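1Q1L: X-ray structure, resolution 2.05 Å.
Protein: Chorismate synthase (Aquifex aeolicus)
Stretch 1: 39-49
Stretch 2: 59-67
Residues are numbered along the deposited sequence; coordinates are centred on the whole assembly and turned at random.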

# COMPACT_ATOMS: atom_id res chain seq x y z
N GLU A 39 -25.48 14.33 9.28
CA GLU A 39 -24.17 14.56 9.89
C GLU A 39 -23.16 14.90 8.80
O GLU A 39 -22.31 15.78 8.97
CB GLU A 39 -23.71 13.31 10.64
CG GLU A 39 -24.45 13.05 11.93
CD GLU A 39 -24.20 11.66 12.48
OE1 GLU A 39 -24.08 11.53 13.72
OE2 GLU A 39 -24.15 10.70 11.68
N ILE A 40 -23.27 14.22 7.67
CA ILE A 40 -22.37 14.46 6.56
C ILE A 40 -22.70 15.81 5.93
O ILE A 40 -21.81 16.62 5.68
CB ILE A 40 -22.47 13.35 5.50
CG1 ILE A 40 -22.05 12.01 6.12
CG2 ILE A 40 -21.60 13.69 4.29
CD1 ILE A 40 -22.08 10.83 5.16
N ASN A 41 -23.98 16.04 5.68
CA ASN A 41 -24.42 17.29 5.08
C ASN A 41 -24.02 18.49 5.94
O ASN A 41 -23.65 19.54 5.42
CB ASN A 41 -25.94 17.29 4.88
CG ASN A 41 -26.40 16.20 3.92
OD1 ASN A 41 -25.66 15.81 3.01
ND2 ASN A 41 -27.62 15.71 4.11
N HIS A 42 -24.07 18.34 7.26
CA HIS A 42 -23.69 19.44 8.13
C HIS A 42 -22.28 19.92 7.81
O HIS A 42 -22.02 21.12 7.76
CB HIS A 42 -23.76 19.04 9.59
CG HIS A 42 -23.49 20.18 10.53
ND1 HIS A 42 -22.88 20.01 11.75
CD2 HIS A 42 -23.73 21.51 10.41
CE1 HIS A 42 -22.76 21.19 12.35
NE2 HIS A 42 -23.27 22.11 11.55
N GLU A 43 -21.35 18.98 7.61
CA GLU A 43 -19.97 19.35 7.30
C GLU A 43 -19.88 19.97 5.90
O GLU A 43 -19.13 20.92 5.69
CB GLU A 43 -19.05 18.14 7.40
CG GLU A 43 -18.87 17.58 8.80
CD GLU A 43 -18.33 18.61 9.78
OE1 GLU A 43 -17.46 19.41 9.39
OE2 GLU A 43 -18.76 18.61 10.96
N LEU A 44 -20.64 19.42 4.96
CA LEU A 44 -20.62 19.96 3.60
C LEU A 44 -21.11 21.41 3.61
O LEU A 44 -20.61 22.24 2.85
CB LEU A 44 -21.50 19.12 2.68
CG LEU A 44 -20.98 17.70 2.43
CD1 LEU A 44 -21.94 16.93 1.53
CD2 LEU A 44 -19.59 17.77 1.80
N ARG A 45 -22.06 21.71 4.49
CA ARG A 45 -22.59 23.07 4.60
C ARG A 45 -21.57 24.05 5.16
O ARG A 45 -21.51 25.21 4.74
CB ARG A 45 -23.86 23.07 5.46
CG ARG A 45 -25.07 22.45 4.77
CD ARG A 45 -26.38 22.88 5.43
NE ARG A 45 -26.49 22.43 6.82
CZ ARG A 45 -26.84 21.19 7.18
NH1 ARG A 45 -27.13 20.28 6.26
NH2 ARG A 45 -26.90 20.88 8.47
N ARG A 46 -20.76 23.61 6.12
CA ARG A 46 -19.75 24.47 6.71
C ARG A 46 -18.70 24.84 5.67
O ARG A 46 -18.23 25.98 5.64
CB ARG A 46 -19.08 23.77 7.90
CG ARG A 46 -20.01 23.51 9.08
CD ARG A 46 -19.28 22.78 10.19
NE ARG A 46 -18.17 23.57 10.73
CZ ARG A 46 -16.94 23.11 10.94
NH1 ARG A 46 -16.65 21.85 10.64
NH2 ARG A 46 -16.00 23.90 11.44
N ARG A 47 -18.33 23.89 4.81
CA ARG A 47 -17.33 24.16 3.78
C ARG A 47 -17.88 25.17 2.76
O ARG A 47 -17.17 26.08 2.34
CB ARG A 47 -16.93 22.88 3.04
CG ARG A 47 -15.73 23.07 2.11
CD ARG A 47 -15.55 21.90 1.15
NE ARG A 47 -16.57 21.90 0.12
CZ ARG A 47 -16.42 22.41 -1.10
NH1 ARG A 47 -15.26 22.96 -1.46
NH2 ARG A 47 -17.43 22.40 -1.95
N GLN A 48 -19.14 24.99 2.38
CA GLN A 48 -19.76 25.89 1.41
C GLN A 48 -19.76 27.34 1.88
O GLN A 48 -19.43 28.24 1.12
CB GLN A 48 -21.20 25.47 1.12
CG GLN A 48 -21.33 24.23 0.28
CD GLN A 48 -22.76 23.97 -0.15
OE1 GLN A 48 -23.65 23.76 0.68
NE2 GLN A 48 -23.00 23.98 -1.46
N ARG A 49 -20.12 27.56 3.14
CA ARG A 49 -20.16 28.91 3.71
C ARG A 49 -18.75 29.45 3.96
O ARG A 49 -18.59 30.53 4.53
CB ARG A 49 -20.94 28.91 5.02
CG ARG A 49 -22.36 28.36 4.90
CD ARG A 49 -23.23 28.75 6.10
NE ARG A 49 -23.68 27.59 6.88
CZ ARG A 49 -22.90 26.87 7.69
NH1 ARG A 49 -21.62 27.19 7.83
NH2 ARG A 49 -23.40 25.84 8.35
N ILE A 59 -31.88 24.48 -5.73
CA ILE A 59 -31.04 24.06 -4.61
C ILE A 59 -29.61 24.58 -4.79
O ILE A 59 -29.12 24.70 -5.92
CB ILE A 59 -30.99 22.52 -4.48
CG1 ILE A 59 -32.41 21.97 -4.29
CG2 ILE A 59 -30.11 22.12 -3.31
CD1 ILE A 59 -32.48 20.46 -4.19
N GLU A 60 -28.96 24.89 -3.68
CA GLU A 60 -27.59 25.39 -3.70
C GLU A 60 -26.73 24.66 -2.68
O GLU A 60 -25.52 24.49 -2.87
CB GLU A 60 -27.57 26.89 -3.40
CG GLU A 60 -26.19 27.53 -3.47
CD GLU A 60 -26.21 28.99 -3.07
OE1 GLU A 60 -26.54 29.29 -1.90
OE2 GLU A 60 -25.88 29.85 -3.92
N LYS A 61 -27.35 24.22 -1.59
CA LYS A 61 -26.64 23.51 -0.53
C LYS A 61 -26.16 22.12 -0.94
O LYS A 61 -26.92 21.33 -1.50
CB LYS A 61 -27.53 23.40 0.71
CG LYS A 61 -27.97 24.75 1.26
CD LYS A 61 -28.60 24.62 2.64
CE LYS A 61 -29.06 25.98 3.15
NZ LYS A 61 -27.97 27.00 3.09
N ASP A 62 -24.89 21.84 -0.67
CA ASP A 62 -24.31 20.54 -0.98
C ASP A 62 -24.91 19.48 -0.08
O ASP A 62 -25.07 19.68 1.12
CB ASP A 62 -22.79 20.55 -0.78
CG ASP A 62 -22.04 21.02 -2.00
OD1 ASP A 62 -22.31 20.49 -3.10
OD2 ASP A 62 -21.17 21.90 -1.87
N THR A 63 -25.26 18.35 -0.68
CA THR A 63 -25.83 17.25 0.07
C THR A 63 -25.23 15.94 -0.43
O THR A 63 -24.94 15.79 -1.63
CB THR A 63 -27.36 17.19 -0.08
OG1 THR A 63 -27.70 17.29 -1.47
CG2 THR A 63 -28.01 18.31 0.69
N ALA A 64 -25.03 15.01 0.48
CA ALA A 64 -24.48 13.72 0.12
C ALA A 64 -25.54 12.65 0.28
O ALA A 64 -26.35 12.69 1.20
CB ALA A 64 -23.29 13.40 1.01
N GLU A 65 -25.55 11.70 -0.65
CA GLU A 65 -26.49 10.60 -0.57
C GLU A 65 -25.66 9.37 -0.25
O GLU A 65 -24.64 9.13 -0.90
CB GLU A 65 -27.23 10.40 -1.90
CG GLU A 65 -27.86 9.02 -2.03
CD GLU A 65 -28.85 8.89 -3.18
OE1 GLU A 65 -28.55 9.39 -4.29
OE2 GLU A 65 -29.91 8.28 -2.97
N ILE A 66 -26.07 8.61 0.75
CA ILE A 66 -25.34 7.40 1.10
C ILE A 66 -25.84 6.30 0.18
O ILE A 66 -27.04 6.01 0.14
CB ILE A 66 -25.59 7.00 2.57
CG1 ILE A 66 -25.02 8.08 3.50
CG2 ILE A 66 -24.96 5.64 2.85
CD1 ILE A 66 -25.17 7.77 4.99
N LEU A 67 -24.92 5.70 -0.57
CA LEU A 67 -25.27 4.65 -1.52
C LEU A 67 -25.09 3.23 -0.99
O LEU A 67 -25.57 2.27 -1.59
CB LEU A 67 -24.43 4.81 -2.79
CG LEU A 67 -24.50 6.15 -3.52
CD1 LEU A 67 -23.48 6.15 -4.65
CD2 LEU A 67 -25.91 6.40 -4.05
O HOH W 1 -19.36 21.65 0.29

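A helix packs against an extended segment that leads into a strand, and the contact combines a small apolar patch with amide side chains that bond to the backbone of the extended segment. The helix, which enters from earlier in the chain, and the strand that contains Glu-65 and Ile-66 run roughly antiparallel, at 147° between their directions, with axes 8.7 Å apart at closest approach.

The backbones come near enough for polar side chains to bridge them, with Asn-41 CA 5.2 Å from Thr-63 CA. Asn-41 OD1 accepts a hydrogen bond from Ala-64 N at 2.7 Å and 170°. Two turns on, Gln-48 uses both ends of its amide: OE1 accepts from Asp-62 N at 2.7 Å, while NE2 donates to Glu-60 O at 2.9 Å. A carboxamide suits this place because it carries an acceptor and a donor side by side.

Beside the Asn-41 anchor lies a small apolar patch. Ala-64 points toward the helix, its CB 3.7 Å from Ile-40 CG2 and 3.8 Å from Leu-44 CD1; its small methyl fits where the chains run close. Farther along, Ile-40 CD1 meets Ile-66 CD1 at 4.4 Å.

Asp-62 is buried, so its charge needs partners. Arg-47 NH2 forms a long salt bridge with Asp-62 OD2 at 3.8 Å, and water 1 bridges the two side chains, accepting from Arg-47 NE and donating to Asp-62 OD2, and it also donates to Leu-44 O.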